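Local coordinates for protein N-terminal acetyltransferase B complex subunit NAT3 (Candida albicans, PDB 5K04) that probably acts as the catalytic subunit of the NatB complex, using a GNAT fold to transfer an acetyl group from acetyl-CoA to protein N-termini, at residues 19-22 / 23-26. Sequence-based numbering, arbitrary orientation.
With COA (coenzyme A), chain D.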
loop_
_atom_site.group_PDB
_atom_site.type_symbol
_atom_site.label_atom_id
_atom_site.label_comp_id
_atom_site.label_asym_id
_atom_site.label_seq_id
_atom_site.Cartn_x
_atom_site.Cartn_y
_atom_site.Cartn_z
ATOM N N ASN B 19 -3.806 5.251 10.578
ATOM C CA ASN B 19 -2.393 5.606 10.710
ATOM C C ASN B 19 -2.056 6.996 10.180
ATOM O O ASN B 19 -0.883 7.386 10.230
ATOM C CB ASN B 19 -1.531 4.550 10.022
ATOM C CG ASN B 19 -1.312 3.313 10.905
ATOM O OD1 ASN B 19 -2.004 3.117 11.911
ATOM N ND2 ASN B 19 -0.341 2.480 10.529
ATOM N N LEU B 20 -3.044 7.751 9.692
ATOM C CA LEU B 20 -2.843 9.165 9.408
ATOM C C LEU B 20 -3.141 10.037 10.617
ATOM O O LEU B 20 -2.903 11.251 10.557
ATOM C CB LEU B 20 -3.709 9.618 8.226
ATOM C CG LEU B 20 -3.239 9.180 6.837
ATOM C CD1 LEU B 20 -4.269 9.516 5.728
ATOM C CD2 LEU B 20 -1.901 9.822 6.527
ATOM N N ASP B 21 -3.666 9.441 11.688
ATOM C CA ASP B 21 -3.795 10.122 12.969
ATOM C C ASP B 21 -2.429 10.642 13.408
ATOM O O ASP B 21 -1.425 9.926 13.270
ATOM C CB ASP B 21 -4.360 9.161 14.022
ATOM C CG ASP B 21 -4.277 9.711 15.435
ATOM O OD1 ASP B 21 -3.217 9.573 16.070
ATOM O OD2 ASP B 21 -5.276 10.297 15.896
ATOM N N PRO B 22 -2.360 11.854 13.969
ATOM C CA PRO B 22 -1.064 12.497 14.238
ATOM C C PRO B 22 -0.304 11.936 15.429
ATOM O O PRO B 22 0.816 12.392 15.688
ATOM C CB PRO B 22 -1.463 13.957 14.486
ATOM C CG PRO B 22 -2.842 13.854 15.111
ATOM C CD PRO B 22 -3.501 12.686 14.402
ATOM N N LEU B 23 -0.878 10.987 16.173
ATOM C CA LEU B 23 -0.187 10.327 17.277
ATOM C C LEU B 23 0.095 8.867 16.967
ATOM O O LEU B 23 0.594 8.138 17.833
ATOM C CB LEU B 23 -1.005 10.440 18.565
ATOM C CG LEU B 23 -1.264 11.866 19.086
ATOM C CD1 LEU B 23 -2.095 11.790 20.357
ATOM C CD2 LEU B 23 0.028 12.645 19.313
ATOM N N THR B 24 -0.201 8.431 15.743
ATOM C CA THR B 24 -0.123 7.034 15.353
ATOM C C THR B 24 1.011 6.885 14.352
ATOM O O THR B 24 0.898 7.317 13.197
ATOM C CB THR B 24 -1.444 6.556 14.758
ATOM O OG1 THR B 24 -2.505 6.799 15.688
ATOM C CG2 THR B 24 -1.354 5.066 14.427
ATOM N N GLU B 25 2.101 6.281 14.803
ATOM C CA GLU B 25 3.269 6.098 13.961
ATOM C C GLU B 25 2.963 5.085 12.869
ATOM O O GLU B 25 2.177 4.150 13.057
ATOM C CB GLU B 25 4.465 5.614 14.795
ATOM C CG GLU B 25 4.745 6.411 16.077
ATOM C CD GLU B 25 5.432 7.750 15.832
ATOM O OE1 GLU B 25 5.707 8.098 14.654
ATOM O OE2 GLU B 25 5.699 8.453 16.831
ATOM N N ASN B 26 3.600 5.255 11.723
ATOM C CA ASN B 26 3.577 4.206 10.715
ATOM C C ASN B 26 4.987 3.645 10.633
ATOM O O ASN B 26 5.907 4.318 10.158
ATOM C CB ASN B 26 3.073 4.691 9.360
ATOM C CG ASN B 26 2.866 3.533 8.391
ATOM O OD1 ASN B 26 1.835 2.871 8.419
ATOM N ND2 ASN B 26 3.873 3.259 7.561
HETATM N N1A COA D . -10.557 13.067 25.627
HETATM C C2A COA D . -10.796 13.041 27.105
HETATM N N3A COA D . -10.737 11.603 27.599
HETATM C C4A COA D . -10.575 10.381 26.782
HETATM C C5A COA D . -10.433 10.470 25.179
HETATM C C6A COA D . -10.370 11.946 24.618
HETATM N N6A COA D . -10.123 12.265 23.252
HETATM N N7A COA D . -10.109 9.083 24.560
HETATM C C8A COA D . -9.966 7.967 25.657
HETATM N N9A COA D . -10.228 8.926 26.959
HETATM C C1B COA D . -9.967 8.240 28.410
HETATM C C2B COA D . -11.047 8.519 29.502
HETATM O O2B COA D . -10.884 9.277 30.702
HETATM C C3B COA D . -11.771 7.220 29.228
HETATM O O3B COA D . -12.992 6.669 29.731
HETATM P P3B COA D . -14.614 6.862 29.676
HETATM O O7A COA D . -15.162 5.609 29.017
HETATM O O8A COA D . -15.031 6.901 31.152
HETATM O O9A COA D . -14.867 8.124 28.886
HETATM C C4B COA D . -10.679 6.249 28.523
HETATM O O4B COA D . -9.386 6.904 28.198
HETATM C C5B COA D . -11.170 4.986 27.717
HETATM O O5B COA D . -11.799 5.069 26.435
HETATM P P1A COA D . -12.088 4.229 25.085
HETATM O O1A COA D . -11.688 2.825 25.350
HETATM O O2A COA D . -13.522 4.430 24.701
HETATM O O3A COA D . -11.154 4.904 24.025
HETATM P P2A COA D . -10.971 5.067 22.432
HETATM O O4A COA D . -11.655 6.343 22.038
HETATM O O5A COA D . -11.373 3.842 21.770
HETATM O O6A COA D . -9.386 5.323 22.355
HETATM C CBP COA D . -6.959 6.403 22.215
HETATM C CCP COA D . -8.340 5.991 23.074
HETATM C CDP COA D . -5.897 7.273 23.188
HETATM C CEP COA D . -6.227 5.004 21.602
HETATM C CAP COA D . -7.448 7.397 20.876
HETATM O OAP COA D . -8.457 8.349 21.119
HETATM C C9P COA D . -6.345 7.492 19.703
HETATM O O9P COA D . -5.438 8.499 19.604
HETATM N N8P COA D . -5.942 6.166 19.076
HETATM C C7P COA D . -4.448 5.821 18.713
HETATM C C6P COA D . -3.347 6.880 19.089
HETATM C C5P COA D . -2.844 7.202 20.617
HETATM O O5P COA D . -2.884 8.422 21.167
HETATM N N4P COA D . -2.437 6.028 21.417
HETATM C C3P COA D . -2.700 5.115 22.508
HETATM C C2P COA D . -3.082 5.348 23.959
HETATM S S1P COA D . -1.995 6.039 25.170
#
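Asp21 holds the turn it begins through one carboxylate oxygen. Its OD1 accepts from Leu23 N at 2.7 Å. Thr24 OG1 donates to the same Asp21 OD1 at 2.9 Å, from the opposite face of the carboxylate plane. The bond from Leu23 N makes this an Asx turn. With CG anti to the backbone N (chi1 169°), the Asp21 carboxylate is carried over the chain ahead. A type I beta turn from Asp21 to Thr24 overlaps it, closed by the bond from Thr24 N to Asp21 O at 3.1 Å. The methyl CG2 of Thr24 packs on Asn19 OD1. Asp21 OD2 forms a salt bridge with Arg85, and Asn19 OD1 is hydrogen-bonded to Tyr57. Asn19 ND2 donates to a lone pair of Asn26 OD1 at 3.1 Å, nearly straight at 161°. The two amide planes stand 72° apart. Leu23 CD1 lies 3.6 Å from O5P of coenzyme A, and Thr24 OG1 is 3.5 Å from its C6P, so the turn lines the pantetheine arm. Lys149 NZ is hydrogen-bonded to the carbonyl oxygens of Asn19, Asp21 and Thr24. The loop links helix 16-19 to helix 29-38, where Tyr32 touches both Asn19 and Asn26.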